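Local coordinates for transcriptional regulator (Vibrio virus VP882, PDB 7DWM), which binds the small molecule 3,5-dimethylpyrazin-2-ol (DPO) and probably acts as a DNA-binding transcriptional regulator of the phage, at residues A[103-108]-A[120-125]; A[90-95]-A[232-237]; A[19-24]-A[37-42]. All coordinates share one frame; numbering follows the deposited sequence.

From the N terminus, contact 3 comes first. It closes a short loop between the end of helix 7-21 and strand 37-40, at one edge of the antiparallel sheet of the PAS fold. Contact 2 opens next, at 90-95, and stays open until 232-237 near the C terminus, where strand 233-236 joins the sheet at its other edge. Contact 1, the hairpin of 103-108 and 120-125, opens and closes within that long excursion. Contacts 1 and 2 lie on neighbouring strands, 99-110 and 88-96, and both touch the bound DPO. Contact 1 also touches contact 3, where Ile-121 meets Phe-21. Contacts 2 and 3 do not touch; their nearest atoms are about 11 Å apart.

Contact 1: A[103-108]-A[120-125]; sequences FTFTKT and TIFHGQ. With A1U (3,5-dimethylpyrazin-2-ol), chain C.
Phe-122 has CG in the crowded position between backbone N and carbonyl carbon (chi1 63°), and Phe-105 has CG anti to its carbonyl carbon (chi1 -83°). These torsions set both rings against the bound DPO. The Phe-105 ring is held between two partners. Gly-124 CA lies over one face, 3.8 Å from the ring centroid, a CH-pi contact. The DPO ring carbon CAC lies over the opposite face. Phe-122 CD2 comes to the edge of the Phe-105 ring, 4.1 Å from Phe-105 CD1. The DPO methyl CAH sits over the centre of the Phe-122 ring. Lys-107 bends at chi3 (74°), and its NZ makes a weak 3.4 Å hydrogen bond to DPO OAI. NZ also forms a salt bridge with Asp-78 and a hydrogen bond with Gln-77. On the other face, Thr-106 OG1 lies 3.2 Å from His-123 CB. Thr-108 CG2 packs beside Ile-121 CD1. Three antiparallel hydrogen-bonded pairs join the strands; Thr-106 N to His-123 O is 2.7 Å. The hairpin lies mid-sheet in the PAS fold, between strands 88-96 and 28-32, with helix 42-47 against Phe-103 and Phe-105.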
# COMPACT_ATOMS: atom_id res chain seq x y z
N PHE A 103 -0.14 12.02 -3.27
CA PHE A 103 0.76 11.09 -3.92
C PHE A 103 1.52 10.26 -2.89
O PHE A 103 1.72 10.67 -1.75
CB PHE A 103 1.76 11.83 -4.82
CG PHE A 103 1.35 11.87 -6.26
CD1 PHE A 103 2.09 11.20 -7.22
CD2 PHE A 103 0.23 12.58 -6.65
CE1 PHE A 103 1.71 11.24 -8.55
CE2 PHE A 103 -0.15 12.62 -7.98
CZ PHE A 103 0.59 11.95 -8.93
N THR A 104 1.93 9.09 -3.33
CA THR A 104 2.97 8.31 -2.69
C THR A 104 4.22 8.41 -3.55
O THR A 104 4.19 8.06 -4.74
CB THR A 104 2.51 6.86 -2.53
OG1 THR A 104 1.53 6.77 -1.49
CG2 THR A 104 3.68 5.91 -2.27
N PHE A 105 5.32 8.89 -2.96
CA PHE A 105 6.62 8.91 -3.62
C PHE A 105 7.53 7.89 -2.93
O PHE A 105 7.94 8.09 -1.78
CB PHE A 105 7.23 10.30 -3.61
CG PHE A 105 6.73 11.18 -4.72
CD1 PHE A 105 7.36 11.18 -5.96
CD2 PHE A 105 5.63 11.99 -4.53
CE1 PHE A 105 6.89 11.98 -6.99
CE2 PHE A 105 5.16 12.79 -5.56
CZ PHE A 105 5.79 12.78 -6.79
N THR A 106 7.82 6.80 -3.64
CA THR A 106 8.70 5.74 -3.16
C THR A 106 10.14 6.02 -3.60
O THR A 106 10.42 6.07 -4.81
CB THR A 106 8.23 4.38 -3.68
OG1 THR A 106 8.68 4.19 -5.02
CG2 THR A 106 6.72 4.30 -3.64
N LYS A 107 11.04 6.19 -2.63
CA LYS A 107 12.43 6.52 -2.92
C LYS A 107 13.33 5.37 -2.50
O LYS A 107 13.29 4.92 -1.35
CB LYS A 107 12.82 7.82 -2.23
CG LYS A 107 11.79 8.91 -2.48
CD LYS A 107 11.91 10.11 -1.55
CE LYS A 107 13.10 10.98 -1.91
NZ LYS A 107 13.09 12.27 -1.17
N THR A 108 14.14 4.90 -3.45
CA THR A 108 15.01 3.74 -3.37
C THR A 108 16.45 4.13 -3.70
O THR A 108 16.68 5.04 -4.49
CB THR A 108 14.54 2.64 -4.34
OG1 THR A 108 15.41 1.51 -4.21
CG2 THR A 108 14.54 3.16 -5.78
N THR A 120 19.38 8.38 -5.94
CA THR A 120 18.11 7.74 -5.60
C THR A 120 17.21 7.71 -6.82
O THR A 120 17.32 8.54 -7.72
CB THR A 120 17.38 8.46 -4.46
OG1 THR A 120 16.97 9.77 -4.89
CG2 THR A 120 18.26 8.60 -3.22
N ILE A 121 16.30 6.73 -6.82
CA ILE A 121 15.20 6.64 -7.77
C ILE A 121 13.92 6.93 -7.00
O ILE A 121 13.76 6.48 -5.86
CB ILE A 121 15.10 5.26 -8.45
CG1 ILE A 121 16.48 4.73 -8.86
CG2 ILE A 121 14.13 5.28 -9.64
CD1 ILE A 121 17.00 3.67 -7.93
N PHE A 122 13.03 7.71 -7.60
CA PHE A 122 11.74 8.02 -6.99
C PHE A 122 10.63 7.63 -7.95
O PHE A 122 10.71 7.87 -9.17
CB PHE A 122 11.64 9.52 -6.60
CG PHE A 122 11.70 10.47 -7.76
CD1 PHE A 122 12.88 11.11 -8.07
CD2 PHE A 122 10.57 10.76 -8.51
CE1 PHE A 122 12.95 12.00 -9.13
CE2 PHE A 122 10.63 11.64 -9.57
CZ PHE A 122 11.82 12.27 -9.88
N HIS A 123 9.60 7.00 -7.38
CA HIS A 123 8.40 6.56 -8.08
C HIS A 123 7.20 7.22 -7.39
O HIS A 123 6.93 6.91 -6.21
CB HIS A 123 8.28 5.04 -8.08
CG HIS A 123 7.06 4.53 -8.78
ND1 HIS A 123 6.50 3.30 -8.49
CD2 HIS A 123 6.29 5.07 -9.75
CE1 HIS A 123 5.44 3.11 -9.25
NE2 HIS A 123 5.29 4.17 -10.03
N GLY A 124 6.52 8.08 -8.09
CA GLY A 124 5.33 8.75 -7.57
C GLY A 124 4.06 8.06 -8.06
O GLY A 124 3.93 7.77 -9.25
N GLN A 125 3.15 7.80 -7.13
CA GLN A 125 1.88 7.14 -7.44
C GLN A 125 0.72 8.00 -6.96
O GLN A 125 0.67 8.39 -5.79
CB GLN A 125 1.81 5.76 -6.80
CG GLN A 125 3.04 4.89 -7.02
CD GLN A 125 2.78 3.42 -6.76
OE1 GLN A 125 3.47 2.79 -5.96
NE2 GLN A 125 1.77 2.88 -7.42
CAB A1U C . 8.10 14.97 -3.85
CAC A1U C . 7.98 15.36 -5.21
CAE A1U C . 10.15 14.55 -5.60
CAF A1U C . 10.18 14.20 -4.23
CAG A1U C . 6.71 16.00 -5.69
CAH A1U C . 11.29 14.31 -6.53
NAA A1U C . 9.21 14.38 -3.33
NAD A1U C . 9.02 15.13 -6.06
OAI A1U C . 11.37 13.60 -3.80

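Contact 2: A[90-95]-A[232-237]; sequences VLDVHP and QVSMLL. With A1U (3,5-dimethylpyrazin-2-ol), chain C.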
# COMPACT_ATOMS: atom_id res chain seq x y z
N VAL A 90 7.23 7.96 0.79
CA VAL A 90 6.84 9.29 1.24
C VAL A 90 5.43 9.62 0.76
O VAL A 90 5.11 9.49 -0.43
CB VAL A 90 7.87 10.33 0.81
CG1 VAL A 90 7.61 10.82 -0.55
CG2 VAL A 90 7.76 11.57 1.78
N LEU A 91 4.58 9.96 1.72
CA LEU A 91 3.28 10.55 1.49
C LEU A 91 3.48 12.03 1.21
O LEU A 91 3.88 12.79 2.10
CB LEU A 91 2.36 10.34 2.70
CG LEU A 91 1.01 11.08 2.73
CD1 LEU A 91 0.11 10.64 1.59
CD2 LEU A 91 0.32 10.88 4.07
N ASP A 92 3.22 12.43 -0.03
CA ASP A 92 3.37 13.81 -0.48
C ASP A 92 1.99 14.33 -0.84
O ASP A 92 1.43 13.97 -1.89
CB ASP A 92 4.32 13.87 -1.68
CG ASP A 92 5.77 14.17 -1.28
OD1 ASP A 92 6.08 15.29 -0.83
OD2 ASP A 92 6.63 13.31 -1.44
N VAL A 93 1.42 15.16 0.01
CA VAL A 93 0.15 15.81 -0.27
C VAL A 93 0.45 17.26 -0.62
O VAL A 93 0.95 18.03 0.22
CB VAL A 93 -0.83 15.70 0.91
CG1 VAL A 93 -2.14 16.36 0.56
CG2 VAL A 93 -1.05 14.23 1.25
N HIS A 94 0.15 17.64 -1.86
CA HIS A 94 0.64 18.91 -2.38
C HIS A 94 -0.36 19.51 -3.34
O HIS A 94 -1.09 18.78 -4.02
CB HIS A 94 1.99 18.74 -3.10
CG HIS A 94 3.14 18.48 -2.18
ND1 HIS A 94 3.73 19.46 -1.43
CD2 HIS A 94 3.81 17.34 -1.90
CE1 HIS A 94 4.71 18.94 -0.72
NE2 HIS A 94 4.78 17.65 -0.99
N PRO A 95 -0.41 20.84 -3.44
CA PRO A 95 -1.13 21.52 -4.53
C PRO A 95 -0.31 21.48 -5.82
O PRO A 95 0.35 22.43 -6.23
CB PRO A 95 -1.30 22.94 -4.00
CG PRO A 95 -0.11 23.15 -3.14
CD PRO A 95 0.20 21.81 -2.51
N GLN A 232 -0.26 21.09 3.24
CA GLN A 232 0.84 20.54 2.46
C GLN A 232 1.74 19.70 3.35
O GLN A 232 2.23 20.19 4.38
CB GLN A 232 1.62 21.69 1.82
CG GLN A 232 2.38 21.37 0.57
CD GLN A 232 3.16 22.58 0.09
OE1 GLN A 232 4.14 22.46 -0.66
NE2 GLN A 232 2.74 23.75 0.52
N VAL A 233 1.98 18.43 2.98
CA VAL A 233 2.83 17.55 3.78
C VAL A 233 3.73 16.73 2.87
O VAL A 233 3.42 16.47 1.70
CB VAL A 233 2.03 16.60 4.71
CG1 VAL A 233 0.99 17.35 5.54
CG2 VAL A 233 1.38 15.47 3.93
N SER A 234 4.84 16.28 3.44
CA SER A 234 5.61 15.16 2.91
C SER A 234 6.22 14.43 4.09
O SER A 234 7.02 15.00 4.82
CB SER A 234 6.71 15.64 1.96
OG SER A 234 7.83 16.08 2.69
N MET A 235 5.84 13.17 4.26
CA MET A 235 6.16 12.40 5.45
C MET A 235 6.64 11.02 5.04
O MET A 235 6.05 10.39 4.15
CB MET A 235 4.93 12.22 6.35
CG MET A 235 4.40 13.47 7.03
SD MET A 235 2.82 13.07 7.80
CE MET A 235 3.35 11.84 8.99
N LEU A 236 7.68 10.51 5.70
CA LEU A 236 8.09 9.16 5.40
C LEU A 236 7.20 8.21 6.18
O LEU A 236 6.91 8.44 7.36
CB LEU A 236 9.57 8.94 5.73
CG LEU A 236 10.24 9.50 6.99
CD1 LEU A 236 9.85 8.73 8.26
CD2 LEU A 236 11.75 9.50 6.81
N LEU A 237 6.73 7.17 5.51
CA LEU A 237 5.88 6.19 6.16
C LEU A 237 6.73 5.18 6.91
O LEU A 237 7.80 4.77 6.44
CB LEU A 237 4.98 5.52 5.12
CG LEU A 237 4.14 6.63 4.48
CD1 LEU A 237 3.98 6.45 2.99
CD2 LEU A 237 2.80 6.76 5.16
CAB A1U C . 8.10 14.97 -3.85
CAC A1U C . 7.98 15.36 -5.21
CAE A1U C . 10.15 14.55 -5.60
CAF A1U C . 10.18 14.20 -4.23
CAG A1U C . 6.71 16.00 -5.69
CAH A1U C . 11.29 14.31 -6.53
NAA A1U C . 9.21 14.38 -3.33
NAD A1U C . 9.02 15.13 -6.06
OAI A1U C . 11.37 13.60 -3.80
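Strands 90-95 and 233-236 run antiparallel at 174°, held by Leu-91 with Met-235 and Val-93 with Val-233 as hydrogen-bonded pairs, with Val-93 N 30° above the carbonyl plane of Val-233. On the face of Leu-91 and Val-93, Val-93 CB packs beside Val-233 CG2 at 3.7 Å, the two side chains pointing the same way. Val-233 has CG2 in the crowded position between backbone N and carbonyl carbon, which sets this methyl against Val-93. Leu-237 CD1 comes alongside Leu-91 CB at 4.2 Å. The pairing adds a C-terminal strand to the edge of the PAS sheet, so residues some 137 positions further along the chain return to the sheet. Leu-141 of the second subunit packs on Val-233 and Met-235, and Ala-137 of that subunit on Leu-91. The other face carries Val-90, Asp-92 and Ser-234 and lies on the ligand side. Val-90 has CG2 anti to its backbone N, and this methyl reaches Met-235 O at 3.2 Å. Asp-92 belongs to the DPO pocket, and its OD2 is 3.3 Å from DPO CAB. His-94 NE2 donates a hydrogen bond of 2.7 Å to Asp-92 OD1, although the place of that oxygen is less certain. If that place holds, the bond could steady the carboxylate and may favour its charged form. Gln-232 crosses His-94 at about a right angle, and its CG lies 3.8 Å from Pro-95 CD. Phe-74 of helix 71-80 touches both Asp-92 and Ser-234.

Contact 3: A[19-24]-A[37-42]; sequences HFFGNQ and FIYANQ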
# COMPACT_ATOMS: atom_id res chain seq x y z
N HIS A 19 15.07 5.26 -20.72
CA HIS A 19 14.10 4.63 -21.62
C HIS A 19 13.01 3.92 -20.81
O HIS A 19 11.83 3.93 -21.18
CB HIS A 19 14.74 3.65 -22.59
CG HIS A 19 13.71 2.95 -23.42
ND1 HIS A 19 12.99 3.60 -24.40
CD2 HIS A 19 13.21 1.69 -23.36
CE1 HIS A 19 12.12 2.76 -24.94
NE2 HIS A 19 12.23 1.60 -24.32
N PHE A 20 13.40 3.29 -19.70
CA PHE A 20 12.44 2.64 -18.81
C PHE A 20 11.39 3.62 -18.30
O PHE A 20 10.19 3.39 -18.45
CB PHE A 20 13.21 1.98 -17.65
CG PHE A 20 12.32 1.42 -16.58
CD1 PHE A 20 12.49 1.81 -15.26
CD2 PHE A 20 11.36 0.47 -16.86
CE1 PHE A 20 11.69 1.31 -14.26
CE2 PHE A 20 10.56 -0.05 -15.86
CZ PHE A 20 10.73 0.37 -14.56
N PHE A 21 11.84 4.72 -17.68
CA PHE A 21 10.92 5.69 -17.08
C PHE A 21 10.05 6.40 -18.12
O PHE A 21 8.91 6.75 -17.82
CB PHE A 21 11.70 6.71 -16.26
CG PHE A 21 12.52 6.11 -15.16
CD1 PHE A 21 12.03 5.04 -14.43
CD2 PHE A 21 13.78 6.59 -14.87
CE1 PHE A 21 12.78 4.48 -13.42
CE2 PHE A 21 14.54 6.02 -13.87
CZ PHE A 21 14.04 4.97 -13.14
N GLY A 22 10.57 6.65 -19.32
CA GLY A 22 9.80 7.37 -20.32
C GLY A 22 8.57 6.67 -20.86
O GLY A 22 7.86 7.26 -21.68
N ASN A 23 8.29 5.44 -20.43
CA ASN A 23 7.13 4.70 -20.92
C ASN A 23 6.32 4.13 -19.76
O ASN A 23 5.89 2.97 -19.77
CB ASN A 23 7.56 3.59 -21.89
CG ASN A 23 8.51 4.09 -22.95
OD1 ASN A 23 9.66 4.40 -22.67
ND2 ASN A 23 8.04 4.15 -24.19
N GLN A 24 6.11 4.95 -18.73
CA GLN A 24 5.19 4.66 -17.64
C GLN A 24 4.35 5.90 -17.36
O GLN A 24 4.90 7.02 -17.33
CB GLN A 24 5.90 4.22 -16.36
CG GLN A 24 7.03 3.22 -16.57
CD GLN A 24 6.78 1.92 -15.84
OE1 GLN A 24 5.64 1.60 -15.51
NE2 GLN A 24 7.84 1.18 -15.57
N PHE A 37 18.64 16.55 -10.12
CA PHE A 37 17.95 15.70 -11.09
C PHE A 37 18.91 15.21 -12.17
O PHE A 37 19.69 15.99 -12.72
CB PHE A 37 16.81 16.48 -11.75
CG PHE A 37 15.53 16.51 -10.96
CD1 PHE A 37 14.54 17.42 -11.27
CD2 PHE A 37 15.32 15.63 -9.91
CE1 PHE A 37 13.35 17.46 -10.55
CE2 PHE A 37 14.15 15.66 -9.20
CZ PHE A 37 13.16 16.57 -9.51
N ILE A 38 18.85 13.92 -12.49
CA ILE A 38 19.49 13.42 -13.70
C ILE A 38 18.46 13.18 -14.80
O ILE A 38 18.71 13.47 -15.97
CB ILE A 38 20.36 12.17 -13.45
CG1 ILE A 38 21.57 12.49 -12.55
CG2 ILE A 38 20.83 11.58 -14.80
CD1 ILE A 38 21.39 12.30 -11.12
N TYR A 39 17.30 12.64 -14.45
CA TYR A 39 16.21 12.56 -15.41
C TYR A 39 14.88 12.45 -14.66
O TYR A 39 14.83 11.98 -13.52
CB TYR A 39 16.35 11.37 -16.36
CG TYR A 39 15.20 11.28 -17.34
CD1 TYR A 39 14.21 10.32 -17.20
CD2 TYR A 39 15.09 12.19 -18.39
CE1 TYR A 39 13.14 10.25 -18.08
CE2 TYR A 39 14.04 12.13 -19.28
CZ TYR A 39 13.06 11.16 -19.13
OH TYR A 39 12.02 11.09 -20.02
N ALA A 40 13.82 12.89 -15.33
CA ALA A 40 12.46 12.71 -14.87
C ALA A 40 11.58 12.65 -16.10
O ALA A 40 11.71 13.49 -17.00
CB ALA A 40 12.01 13.84 -13.93
N ASN A 41 10.70 11.65 -16.16
CA ASN A 41 9.85 11.47 -17.32
C ASN A 41 8.88 12.64 -17.45
O ASN A 41 8.80 13.52 -16.59
CB ASN A 41 9.09 10.15 -17.22
CG ASN A 41 8.34 10.00 -15.90
OD1 ASN A 41 8.46 10.84 -15.01
ND2 ASN A 41 7.56 8.93 -15.78
N GLN A 42 8.14 12.65 -18.56
CA GLN A 42 7.15 13.71 -18.76
C GLN A 42 6.06 13.72 -17.70
O GLN A 42 5.60 14.82 -17.34
CB GLN A 42 6.54 13.59 -20.16
CG GLN A 42 5.57 14.70 -20.51
CD GLN A 42 4.94 14.52 -21.88
OE1 GLN A 42 3.72 14.39 -22.00
NE2 GLN A 42 5.76 14.53 -22.92
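Phe-21 lays its CB against the edge of the Tyr-39 ring, 4.2 Å from Tyr-39 CE1. In turn, Tyr-39 CD1 lies near the plane of the Phe-21 ring, at its edge. Neither ring covers the face of the other. Tyr-39 has CG anti to its backbone N (chi1 179°), which carries the ring out from the strand to the end of helix 7-21. Gly-22 follows Phe-21 where that helix gives way to loop. Its CA is 4.3 Å from Tyr-39 OH and 4.2 Å from Asn-41 CB, so the chain here passes close to both side chains. The polar link is made by Asn-41. Its CG is in the crowded position between backbone N and carbonyl carbon (chi1 53°), and the amide is turned so that ND2 meets the end of the helix. Asn-41 ND2 donates to Phe-21 O at 3.3 Å. The bond is bent, with the donor 39° above the carbonyl plane. ND2 has a second acceptor in Asp-26 O, while OD1 accepts from Trp-28 N and Phe-44 N. The buried amide is therefore gripped from several sides, which should fix its rotation. Beyond the contact, the Phe-21 ring meets Trp-28 with nearly parallel planes, and Phe-20 meets Phe-20 of the second subunit. Ile-38 and Tyr-39 both face Ile-30, which makes a classic beta bulge at the sheet edge. Two residues on, Asn-41 takes the N-cap of helix 42-47, so one side chain joins the strand-to-helix turn of the PAS fold to the C-terminal end of helix 7-21.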